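Local coordinates for periplasmic binding protein (Agrobacterium tumefaciens str. B6, PDB 5L9G) that binds the opine mannopine in the periplasm and probably hands it to an ABC transporter for uptake, at residues E164-A169 with A192-L197; L168-P173 with Y178-T183; G232-N235 with A241-F244. All coordinates share one frame; numbering follows the deposited sequence.

Contact 1: residues E164-A169 with A192-L197; sequences EAAALA and AKLTEL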
ATOM      1  N   GLU A 164     -11.473   0.459   7.299  1.00 39.53           N
ATOM      2  CA  GLU A 164     -12.423   0.678   6.203  1.00 37.50           C
ATOM      3  C   GLU A 164     -13.090  -0.624   5.785  1.00 40.01           C
ATOM      4  O   GLU A 164     -14.285  -0.596   5.450  1.00 38.02           O
ATOM      5  CB  GLU A 164     -11.734   1.337   5.003  1.00 37.93           C
ATOM      6  CG  GLU A 164     -11.132   2.708   5.277  1.00 40.19           C
ATOM      7  CD  GLU A 164      -9.646   2.682   5.615  1.00 50.02           C
ATOM      8  OE1 GLU A 164      -8.926   3.621   5.207  1.00 41.69           O
ATOM      9  OE2 GLU A 164      -9.202   1.739   6.304  1.00 39.37           O
ATOM     10  N   ALA A 165     -12.333  -1.766   5.819  1.00 36.08           N
ATOM     11  CA  ALA A 165     -12.856  -3.102   5.472  1.00 35.05           C
ATOM     12  C   ALA A 165     -14.033  -3.434   6.395  1.00 39.67           C
ATOM     13  O   ALA A 165     -15.065  -3.883   5.921  1.00 38.53           O
ATOM     14  CB  ALA A 165     -11.759  -4.162   5.604  1.00 34.73           C
ATOM     15  N   ALA A 166     -13.888  -3.151   7.700  1.00 37.81           N
ATOM     16  CA  ALA A 166     -14.929  -3.378   8.698  1.00 39.15           C
ATOM     17  C   ALA A 166     -16.156  -2.499   8.425  1.00 42.19           C
ATOM     18  O   ALA A 166     -17.279  -3.010   8.495  1.00 42.07           O
ATOM     19  CB  ALA A 166     -14.389  -3.129  10.090  1.00 41.96           C
ATOM     20  N   ALA A 167     -15.944  -1.206   8.059  1.00 38.75           N
ATOM     21  CA  ALA A 167     -17.039  -0.278   7.713  1.00 40.12           C
ATOM     22  C   ALA A 167     -17.829  -0.855   6.522  1.00 41.97           C
ATOM     23  O   ALA A 167     -19.049  -0.945   6.603  1.00 41.33           O
ATOM     24  CB  ALA A 167     -16.488   1.095   7.366  1.00 41.63           C
ATOM     25  N   LEU A 168     -17.111  -1.356   5.478  1.00 37.51           N
ATOM     26  CA  LEU A 168     -17.729  -1.999   4.311  1.00 36.78           C
ATOM     27  C   LEU A 168     -18.510  -3.259   4.699  1.00 40.58           C
ATOM     28  O   LEU A 168     -19.635  -3.422   4.241  1.00 40.81           O
ATOM     29  CB  LEU A 168     -16.671  -2.333   3.236  1.00 35.46           C
ATOM     30  CG  LEU A 168     -16.113  -1.141   2.480  1.00 39.63           C
ATOM     31  CD1 LEU A 168     -14.862  -1.527   1.739  1.00 39.61           C
ATOM     32  CD2 LEU A 168     -17.175  -0.533   1.534  1.00 40.33           C
ATOM     33  N   ALA A 169     -17.936  -4.126   5.562  1.00 37.25           N
ATOM     34  CA  ALA A 169     -18.602  -5.350   6.049  1.00 37.92           C
ATOM     35  C   ALA A 169     -19.928  -5.054   6.742  1.00 43.25           C
ATOM     36  O   ALA A 169     -20.842  -5.872   6.663  1.00 43.91           O
ATOM     37  CB  ALA A 169     -17.701  -6.090   7.009  1.00 38.49           C
ATOM     38  N   ALA A 192     -15.596  -2.712  16.659  1.00 51.31           N
ATOM     39  CA  ALA A 192     -16.423  -3.795  17.204  1.00 51.45           C
ATOM     40  C   ALA A 192     -16.546  -4.946  16.187  1.00 51.92           C
ATOM     41  O   ALA A 192     -16.493  -6.117  16.568  1.00 51.85           O
ATOM     42  CB  ALA A 192     -17.800  -3.272  17.583  1.00 53.68           C
ATOM     43  N   LYS A 193     -16.683  -4.602  14.895  1.00 46.28           N
ATOM     44  CA  LYS A 193     -16.775  -5.569  13.794  1.00 44.38           C
ATOM     45  C   LYS A 193     -15.462  -6.345  13.642  1.00 45.34           C
ATOM     46  O   LYS A 193     -15.495  -7.560  13.442  1.00 45.11           O
ATOM     47  CB  LYS A 193     -17.177  -4.861  12.480  1.00 46.01           C
ATOM     48  CG  LYS A 193     -17.500  -5.792  11.316  1.00 47.46           C
ATOM     49  CD  LYS A 193     -18.724  -6.656  11.583  1.00 52.11           C
ATOM     50  CE  LYS A 193     -19.108  -7.514  10.405  1.00 62.68           C
ATOM     51  NZ  LYS A 193     -20.331  -8.313  10.695  1.00 71.03           N
ATOM     52  N   LEU A 194     -14.317  -5.649  13.748  1.00 42.01           N
ATOM     53  CA  LEU A 194     -12.996  -6.279  13.666  1.00 41.19           C
ATOM     54  C   LEU A 194     -12.780  -7.206  14.870  1.00 48.05           C
ATOM     55  O   LEU A 194     -12.214  -8.293  14.715  1.00 48.28           O
ATOM     56  CB  LEU A 194     -11.880  -5.225  13.585  1.00 41.33           C
ATOM     57  CG  LEU A 194     -11.691  -4.483  12.252  1.00 43.86           C
ATOM     58  CD1 LEU A 194     -10.877  -3.204  12.445  1.00 43.86           C
ATOM     59  CD2 LEU A 194     -11.043  -5.372  11.192  1.00 43.53           C
ATOM     60  N   THR A 195     -13.253  -6.785  16.065  1.00 48.57           N
ATOM     61  CA  THR A 195     -13.190  -7.565  17.303  1.00 49.65           C
ATOM     62  C   THR A 195     -13.970  -8.872  17.137  1.00 51.11           C
ATOM     63  O   THR A 195     -13.481  -9.926  17.529  1.00 51.18           O
ATOM     64  CB  THR A 195     -13.657  -6.704  18.498  1.00 57.77           C
ATOM     65  OG1 THR A 195     -12.814  -5.555  18.592  1.00 59.34           O
ATOM     66  CG2 THR A 195     -13.641  -7.460  19.824  1.00 58.85           C
ATOM     67  N   GLU A 196     -15.160  -8.798  16.527  1.00 48.71           N
ATOM     68  CA  GLU A 196     -16.034  -9.941  16.247  1.00 48.82           C
ATOM     69  C   GLU A 196     -15.313 -10.957  15.323  1.00 50.08           C
ATOM     70  O   GLU A 196     -15.429 -12.170  15.527  1.00 49.49           O
ATOM     71  CB  GLU A 196     -17.319  -9.431  15.577  1.00 50.35           C
ATOM     72  CG  GLU A 196     -18.412 -10.460  15.359  1.00 64.06           C
ATOM     73  CD  GLU A 196     -19.526  -9.921  14.478  1.00 90.63           C
ATOM     74  OE1 GLU A 196     -20.367  -9.151  14.995  1.00 90.52           O
ATOM     75  OE2 GLU A 196     -19.516 -10.212  13.260  1.00 83.27           O
ATOM     76  N   LEU A 197     -14.586 -10.452  14.311  1.00 43.55           N
ATOM     77  CA  LEU A 197     -13.876 -11.306  13.354  1.00 41.71           C
ATOM     78  C   LEU A 197     -12.583 -11.890  13.928  1.00 47.16           C
ATOM     79  O   LEU A 197     -12.226 -13.017  13.574  1.00 45.48           O
ATOM     80  CB  LEU A 197     -13.572 -10.531  12.059  1.00 39.70           C
ATOM     81  CG  LEU A 197     -12.922 -11.343  10.900  1.00 42.61           C
ATOM     82  CD1 LEU A 197     -13.910 -12.358  10.288  1.00 42.78           C
ATOM     83  CD2 LEU A 197     -12.353 -10.430   9.831  1.00 41.65           C
TER
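Lys193 meets Ala166 and Ala169 through a chain that starts with CG anti to its backbone N (chi1 -172°) and then bends at chi2, so that its methylenes run along the helix 162-169. Leu194 starts the other way, with CG beside its own backbone N, and this brings the branch point of its isobutyl group against Ala166. The methyl of Ala166 therefore sits in the notch between two consecutive residues of helix 184-197: its CB lies 3.7 Å from CG of Leu194 and 4.1 Å from CB of Lys193. Further along, CB of Ala169, one turn on from Ala166, rests 3.9 Å from CE of Lys193. CG of Lys193 also passes 4.0 Å from the carbonyl O of Ala166, a van der Waals approach and no more.

This is a perpendicular helix-helix packing with small alanines at the crossing. The axes of 164-169 and 192-197 cross at 90°, 9.2 Å apart at closest approach. CA of Ala166 and CA of Lys193 are 5.8 Å apart, a closeness that the small alanine side chains allow. Phe144 of helix 140-144 touches both Ala169 and Lys193, while Tyr338 and Val341 of helix 324-343 pack on Leu194.

No hydrogen bond joins the two segments. The ammonium of Lys193 turns back to its own helix, where NZ makes a salt bridge with OE2 of Glu196 at 3.3 Å, on the syn side but 26° out of the carboxylate plane. The lysine thus divides its work: its aliphatic part serves as an apolar side chain between the helices, and its charge is paired within helix 184-197.

Contact 2: residues L168-P173 with Y178-T183; sequences LALGTP and YEFLST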
ATOM      1  N   LEU A 168     -17.111  -1.356   5.478  1.00 37.51           N
ATOM      2  CA  LEU A 168     -17.729  -1.999   4.311  1.00 36.78           C
ATOM      3  C   LEU A 168     -18.510  -3.259   4.699  1.00 40.58           C
ATOM      4  O   LEU A 168     -19.635  -3.422   4.241  1.00 40.81           O
ATOM      5  CB  LEU A 168     -16.671  -2.333   3.236  1.00 35.46           C
ATOM      6  CG  LEU A 168     -16.113  -1.141   2.480  1.00 39.63           C
ATOM      7  CD1 LEU A 168     -14.862  -1.527   1.739  1.00 39.61           C
ATOM      8  CD2 LEU A 168     -17.175  -0.533   1.534  1.00 40.33           C
ATOM      9  N   ALA A 169     -17.936  -4.126   5.562  1.00 37.25           N
ATOM     10  CA  ALA A 169     -18.602  -5.350   6.049  1.00 37.92           C
ATOM     11  C   ALA A 169     -19.928  -5.054   6.742  1.00 43.25           C
ATOM     12  O   ALA A 169     -20.842  -5.872   6.663  1.00 43.91           O
ATOM     13  CB  ALA A 169     -17.701  -6.090   7.009  1.00 38.49           C
ATOM     14  N   LEU A 170     -20.013  -3.895   7.440  1.00 40.17           N
ATOM     15  CA  LEU A 170     -21.202  -3.427   8.160  1.00 42.23           C
ATOM     16  C   LEU A 170     -22.331  -2.960   7.210  1.00 46.65           C
ATOM     17  O   LEU A 170     -23.428  -2.660   7.673  1.00 47.04           O
ATOM     18  CB  LEU A 170     -20.808  -2.304   9.144  1.00 43.64           C
ATOM     19  CG  LEU A 170     -20.022  -2.732  10.403  1.00 48.18           C
ATOM     20  CD1 LEU A 170     -19.447  -1.522  11.111  1.00 48.40           C
ATOM     21  CD2 LEU A 170     -20.921  -3.516  11.382  1.00 53.11           C
ATOM     22  N   GLY A 171     -22.047  -2.919   5.910  1.00 42.82           N
ATOM     23  CA  GLY A 171     -23.013  -2.542   4.883  1.00 42.68           C
ATOM     24  C   GLY A 171     -22.883  -1.123   4.371  1.00 48.41           C
ATOM     25  O   GLY A 171     -23.735  -0.669   3.606  1.00 47.90           O
ATOM     26  N   THR A 172     -21.816  -0.406   4.777  1.00 45.93           N
ATOM     27  CA  THR A 172     -21.601   0.973   4.344  1.00 45.08           C
ATOM     28  C   THR A 172     -21.329   0.986   2.838  1.00 44.48           C
ATOM     29  O   THR A 172     -20.422   0.296   2.402  1.00 41.87           O
ATOM     30  CB  THR A 172     -20.419   1.605   5.114  1.00 47.90           C
ATOM     31  OG1 THR A 172     -20.649   1.470   6.515  1.00 46.45           O
ATOM     32  CG2 THR A 172     -20.216   3.072   4.765  1.00 45.09           C
ATOM     33  N   PRO A 173     -22.060   1.790   2.032  1.00 41.50           N
ATOM     34  CA  PRO A 173     -21.735   1.855   0.590  1.00 40.34           C
ATOM     35  C   PRO A 173     -20.294   2.371   0.391  1.00 43.14           C
ATOM     36  O   PRO A 173     -19.806   3.168   1.205  1.00 42.10           O
ATOM     37  CB  PRO A 173     -22.783   2.827   0.028  1.00 43.28           C
ATOM     38  CG  PRO A 173     -23.864   2.893   1.074  1.00 48.66           C
ATOM     39  CD  PRO A 173     -23.171   2.700   2.378  1.00 44.25           C
ATOM     40  N   TYR A 178     -15.906   6.895   4.399  1.00 43.94           N
ATOM     41  CA  TYR A 178     -15.319   7.912   5.261  1.00 45.70           C
ATOM     42  C   TYR A 178     -16.338   8.838   5.886  1.00 51.86           C
ATOM     43  O   TYR A 178     -16.027   9.453   6.905  1.00 53.36           O
ATOM     44  CB  TYR A 178     -14.208   8.653   4.535  1.00 45.69           C
ATOM     45  CG  TYR A 178     -13.048   7.734   4.215  1.00 43.17           C
ATOM     46  CD1 TYR A 178     -12.193   7.283   5.218  1.00 43.49           C
ATOM     47  CD2 TYR A 178     -12.850   7.250   2.924  1.00 41.99           C
ATOM     48  CE1 TYR A 178     -11.115   6.436   4.927  1.00 41.45           C
ATOM     49  CE2 TYR A 178     -11.759   6.433   2.617  1.00 41.40           C
ATOM     50  CZ  TYR A 178     -10.898   6.025   3.624  1.00 42.08           C
ATOM     51  OH  TYR A 178      -9.827   5.211   3.331  1.00 39.85           O
ATOM     52  N   GLU A 179     -17.573   8.876   5.349  1.00 49.40           N
ATOM     53  CA  GLU A 179     -18.667   9.613   5.966  1.00 51.06           C
ATOM     54  C   GLU A 179     -19.069   8.815   7.217  1.00 54.19           C
ATOM     55  O   GLU A 179     -19.279   9.398   8.274  1.00 55.55           O
ATOM     56  CB  GLU A 179     -19.849   9.723   4.993  1.00 52.68           C
ATOM     57  CG  GLU A 179     -19.651  10.770   3.912  1.00 66.42           C
ATOM     58  CD  GLU A 179     -20.848  10.959   2.999  1.00 91.60           C
ATOM     59  OE1 GLU A 179     -21.989  11.032   3.512  1.00 83.87           O
ATOM     60  OE2 GLU A 179     -20.645  11.026   1.765  1.00 90.25           O
ATOM     61  N   PHE A 180     -19.110   7.471   7.101  1.00 49.71           N
ATOM     62  CA  PHE A 180     -19.426   6.556   8.199  1.00 49.26           C
ATOM     63  C   PHE A 180     -18.369   6.660   9.299  1.00 52.41           C
ATOM     64  O   PHE A 180     -18.725   6.735  10.474  1.00 52.34           O
ATOM     65  CB  PHE A 180     -19.532   5.102   7.702  1.00 48.51           C
ATOM     66  CG  PHE A 180     -19.816   4.080   8.781  1.00 49.44           C
ATOM     67  CD1 PHE A 180     -21.090   3.946   9.317  1.00 54.20           C
ATOM     68  CD2 PHE A 180     -18.804   3.268   9.277  1.00 49.02           C
ATOM     69  CE1 PHE A 180     -21.351   3.008  10.317  1.00 55.15           C
ATOM     70  CE2 PHE A 180     -19.065   2.333  10.283  1.00 52.25           C
ATOM     71  CZ  PHE A 180     -20.338   2.209  10.795  1.00 52.29           C
ATOM     72  N   LEU A 181     -17.068   6.677   8.908  1.00 47.61           N
ATOM     73  CA  LEU A 181     -15.943   6.773   9.841  1.00 46.97           C
ATOM     74  C   LEU A 181     -15.685   8.207  10.349  1.00 53.67           C
ATOM     75  O   LEU A 181     -14.793   8.400  11.181  1.00 53.07           O
ATOM     76  CB  LEU A 181     -14.676   6.199   9.192  1.00 44.72           C
ATOM     77  CG  LEU A 181     -14.646   4.690   8.890  1.00 46.39           C
ATOM     78  CD1 LEU A 181     -13.369   4.325   8.162  1.00 44.19           C
ATOM     79  CD2 LEU A 181     -14.812   3.842  10.162  1.00 47.54           C
ATOM     80  N   SER A 182     -16.460   9.210   9.852  1.00 51.60           N
ATOM     81  CA  SER A 182     -16.316  10.611  10.260  1.00 54.55           C
ATOM     82  C   SER A 182     -16.826  10.848  11.698  1.00 63.20           C
ATOM     83  O   SER A 182     -16.448  11.842  12.327  1.00 65.23           O
ATOM     84  CB  SER A 182     -17.019  11.544   9.271  1.00 57.20           C
ATOM     85  OG  SER A 182     -18.426  11.609   9.459  1.00 60.66           O
ATOM     86  N   THR A 183     -17.691   9.940  12.207  1.00 61.04           N
ATOM     87  CA  THR A 183     -18.267  10.031  13.560  1.00 63.31           C
ATOM     88  C   THR A 183     -17.610   9.020  14.518  1.00 65.69           C
ATOM     89  O   THR A 183     -17.054   8.012  14.065  1.00 61.60           O
ATOM     90  CB  THR A 183     -19.807   9.826  13.544  1.00 69.64           C
ATOM     91  OG1 THR A 183     -20.106   8.450  13.326  1.00 64.32           O
ATOM     92  CG2 THR A 183     -20.534  10.705  12.530  1.00 69.73           C
TER
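OG1 of Thr172 lies over one face of the Phe180 ring, 3.5 Å above its plane and offset toward the rim. The nearest ring atom is CG of Phe180, 3.6 Å from OG1 of Thr172. The threonine methyl stays nearer the base of the phenylalanine, with CG2 of Thr172 3.6 Å from CB of Phe180. Leu170 meets the far end of the ring: its CD1 is 3.8 Å from CZ of Phe180, and the two side chains cross at about a right angle. Phe180 reaches both residues because its CG stands anti to the backbone N (chi1 178°).

The hydroxyl over the ring has its polar partner elsewhere, for OG1 of Thr172 is hydrogen-bonded to the carbonyl O of Ala167 in the last turn of helix 162-169. That bond fixes the rotation of the threonine above the ring. Between Leu170 and Thr172 the chain turns through Gly171, whose positive phi (101°) belongs to a Schellman motif closing the helix; N of Gly171 bonds to O of Leu168 at 3.0 Å. On the other side, a type I turn from Phe180 to Thr183 ends helix 177-180. Here OG of Ser182 donates to O of Glu179 at 2.6 Å, and Thr183 becomes the N-cap of the next helix, its OG1 bonded to N of Gly186.

Near the surface, then, the turn that follows helix 162-169 packs on the last residue of helix 177-180. Ala167 of helix 162-169 also packs on Phe180, Leu170 leans on Ala189 and Lys193 of helix 184-197, and Tyr178 reaches Gln248 of strand 240-256.

Contact 3: residues G232-N235 with A241-F244; sequences GAIN and AYTF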
ATOM      1  N   GLY A 232       1.557 -12.031  -7.729  1.00 29.61           N
ATOM      2  CA  GLY A 232       2.891 -12.638  -7.684  1.00 29.27           C
ATOM      3  C   GLY A 232       2.855 -14.051  -7.101  1.00 31.23           C
ATOM      4  O   GLY A 232       3.486 -14.959  -7.647  1.00 30.29           O
ATOM      5  N   ALA A 233       2.051 -14.273  -6.041  1.00 28.29           N
ATOM      6  CA  ALA A 233       1.907 -15.606  -5.445  1.00 27.99           C
ATOM      7  C   ALA A 233       1.207 -16.569  -6.426  1.00 30.18           C
ATOM      8  O   ALA A 233       1.663 -17.692  -6.618  1.00 30.64           O
ATOM      9  CB  ALA A 233       1.125 -15.518  -4.142  1.00 28.30           C
ATOM     10  N   ILE A 234       0.133 -16.097  -7.097  1.00 27.18           N
ATOM     11  CA  ILE A 234      -0.602 -16.887  -8.096  1.00 26.78           C
ATOM     12  C   ILE A 234       0.351 -17.240  -9.261  1.00 30.91           C
ATOM     13  O   ILE A 234       0.366 -18.394  -9.722  1.00 29.91           O
ATOM     14  CB  ILE A 234      -1.874 -16.118  -8.568  1.00 29.95           C
ATOM     15  CG1 ILE A 234      -2.873 -16.005  -7.375  1.00 29.45           C
ATOM     16  CG2 ILE A 234      -2.532 -16.825  -9.802  1.00 31.45           C
ATOM     17  CD1 ILE A 234      -4.080 -15.048  -7.623  1.00 29.78           C
ATOM     18  N   ASN A 235       1.160 -16.255  -9.725  1.00 29.93           N
ATOM     19  CA  ASN A 235       2.145 -16.502 -10.800  1.00 30.84           C
ATOM     20  C   ASN A 235       3.143 -17.603 -10.384  1.00 34.87           C
ATOM     21  O   ASN A 235       3.577 -18.412 -11.220  1.00 35.99           O
ATOM     22  CB  ASN A 235       2.912 -15.217 -11.135  1.00 32.23           C
ATOM     23  CG  ASN A 235       2.111 -14.184 -11.896  1.00 39.30           C
ATOM     24  OD1 ASN A 235       2.536 -13.036 -12.051  1.00 41.15           O
ATOM     25  ND2 ASN A 235       0.920 -14.545 -12.340  1.00 29.70           N
ATOM     26  N   ALA A 241      -7.585 -17.071  -5.831  1.00 29.17           N
ATOM     27  CA  ALA A 241      -8.295 -16.170  -6.731  1.00 29.09           C
ATOM     28  C   ALA A 241      -8.502 -14.895  -5.957  1.00 30.57           C
ATOM     29  O   ALA A 241      -8.338 -14.881  -4.732  1.00 28.86           O
ATOM     30  CB  ALA A 241      -9.633 -16.755  -7.152  1.00 30.19           C
ATOM     31  N   TYR A 242      -8.820 -13.814  -6.661  1.00 28.26           N
ATOM     32  CA  TYR A 242      -9.065 -12.537  -5.997  1.00 28.11           C
ATOM     33  C   TYR A 242     -10.024 -11.704  -6.795  1.00 31.53           C
ATOM     34  O   TYR A 242     -10.326 -12.036  -7.939  1.00 30.20           O
ATOM     35  CB  TYR A 242      -7.751 -11.784  -5.708  1.00 28.67           C
ATOM     36  CG  TYR A 242      -7.007 -11.293  -6.939  1.00 30.92           C
ATOM     37  CD1 TYR A 242      -6.076 -12.101  -7.580  1.00 33.04           C
ATOM     38  CD2 TYR A 242      -7.169  -9.989  -7.404  1.00 31.89           C
ATOM     39  CE1 TYR A 242      -5.315 -11.625  -8.653  1.00 35.29           C
ATOM     40  CE2 TYR A 242      -6.416  -9.498  -8.479  1.00 33.60           C
ATOM     41  CZ  TYR A 242      -5.485 -10.320  -9.101  1.00 40.27           C
ATOM     42  OH  TYR A 242      -4.738  -9.847 -10.170  1.00 36.16           O
ATOM     43  N   THR A 243     -10.513 -10.633  -6.185  1.00 29.69           N
ATOM     44  CA  THR A 243     -11.435  -9.688  -6.815  1.00 29.71           C
ATOM     45  C   THR A 243     -11.019  -8.266  -6.430  1.00 32.59           C
ATOM     46  O   THR A 243     -10.420  -8.057  -5.375  1.00 31.68           O
ATOM     47  CB  THR A 243     -12.899  -9.977  -6.365  1.00 34.86           C
ATOM     48  OG1 THR A 243     -13.754  -9.018  -6.952  1.00 36.43           O
ATOM     49  CG2 THR A 243     -13.089  -9.905  -4.840  1.00 34.70           C
ATOM     50  N   PHE A 244     -11.395  -7.285  -7.253  1.00 30.42           N
ATOM     51  CA  PHE A 244     -11.184  -5.876  -6.905  1.00 30.58           C
ATOM     52  C   PHE A 244     -12.452  -5.334  -6.213  1.00 33.55           C
ATOM     53  O   PHE A 244     -12.455  -4.170  -5.794  1.00 33.00           O
ATOM     54  CB  PHE A 244     -10.874  -5.030  -8.157  1.00 32.91           C
ATOM     55  CG  PHE A 244      -9.457  -5.207  -8.662  1.00 33.18           C
ATOM     56  CD1 PHE A 244      -8.412  -4.455  -8.134  1.00 35.33           C
ATOM     57  CD2 PHE A 244      -9.173  -6.110  -9.680  1.00 33.16           C
ATOM     58  CE1 PHE A 244      -7.096  -4.616  -8.609  1.00 34.10           C
ATOM     59  CE2 PHE A 244      -7.864  -6.274 -10.148  1.00 34.54           C
ATOM     60  CZ  PHE A 244      -6.834  -5.530  -9.611  1.00 32.32           C
TER
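Helix 227-235 ends and, after a short connection, the chain returns as strand 240-256, bringing CA of Ile234 to 7.8 Å from CA of Ala241. It is a helix-to-strand packing within the alpha/beta fold of a periplasmic binding protein, where the strand belongs to the large mixed sheet and pairs antiparallel with strand 115-128. Ala241 and Thr243 make their backbone hydrogen bonds there, with Trp127 and Ile125.

The side-chain contact rests on Ile234 and Tyr242. Ile234 extends its longer branch, CG1 lying beside the backbone N (chi1 -67°) and the chain continuing outstretched (chi2 170°), which carries the terminal methyl CD1 across to the strand. Tyr242 places CG between its backbone N and carbonyl carbon (chi1 67°), which presents the CD1-CE1 edge of its ring to Ile234. Leu124 and Ala126 of strand 115-128 touch the same tyrosine. The phenol is engaged with the helix as well: OH of Tyr242 is hydrogen-bonded to NE2 of Gln231, one turn before the end of helix 227-235, so polar and apolar links tie the tyrosine to one helix.

The isoleucine methyl does not lie over a face of the ring. It sits at the ring edge, in the plane, with CD1 of Ile234 3.6 Å from CD1 and 3.8 Å from CE1 of Tyr242.

Contacts 1 and 2 are neighbours, their centres 10 Å apart, and both are built on helix 162-169; Leu168 and Ala169 belong to each. Helix 177-180 and helix 184-197 follow in the chain and pack around that shared helix. The two also touch directly, for instance through a probable hydrogen bond of 2.6 Å between Glu164 OE1 and Tyr178 OH. Contact 3 comes later in the chain, once contacts 1 and 2 have closed, with its centre 23 Å from that of contact 1 and 26 Å from that of contact 2. It joins helix 227-235 to strand 240-256 of the mixed sheet. The Tyr242 side chain is about 12 Å from mannopine, too far to touch it.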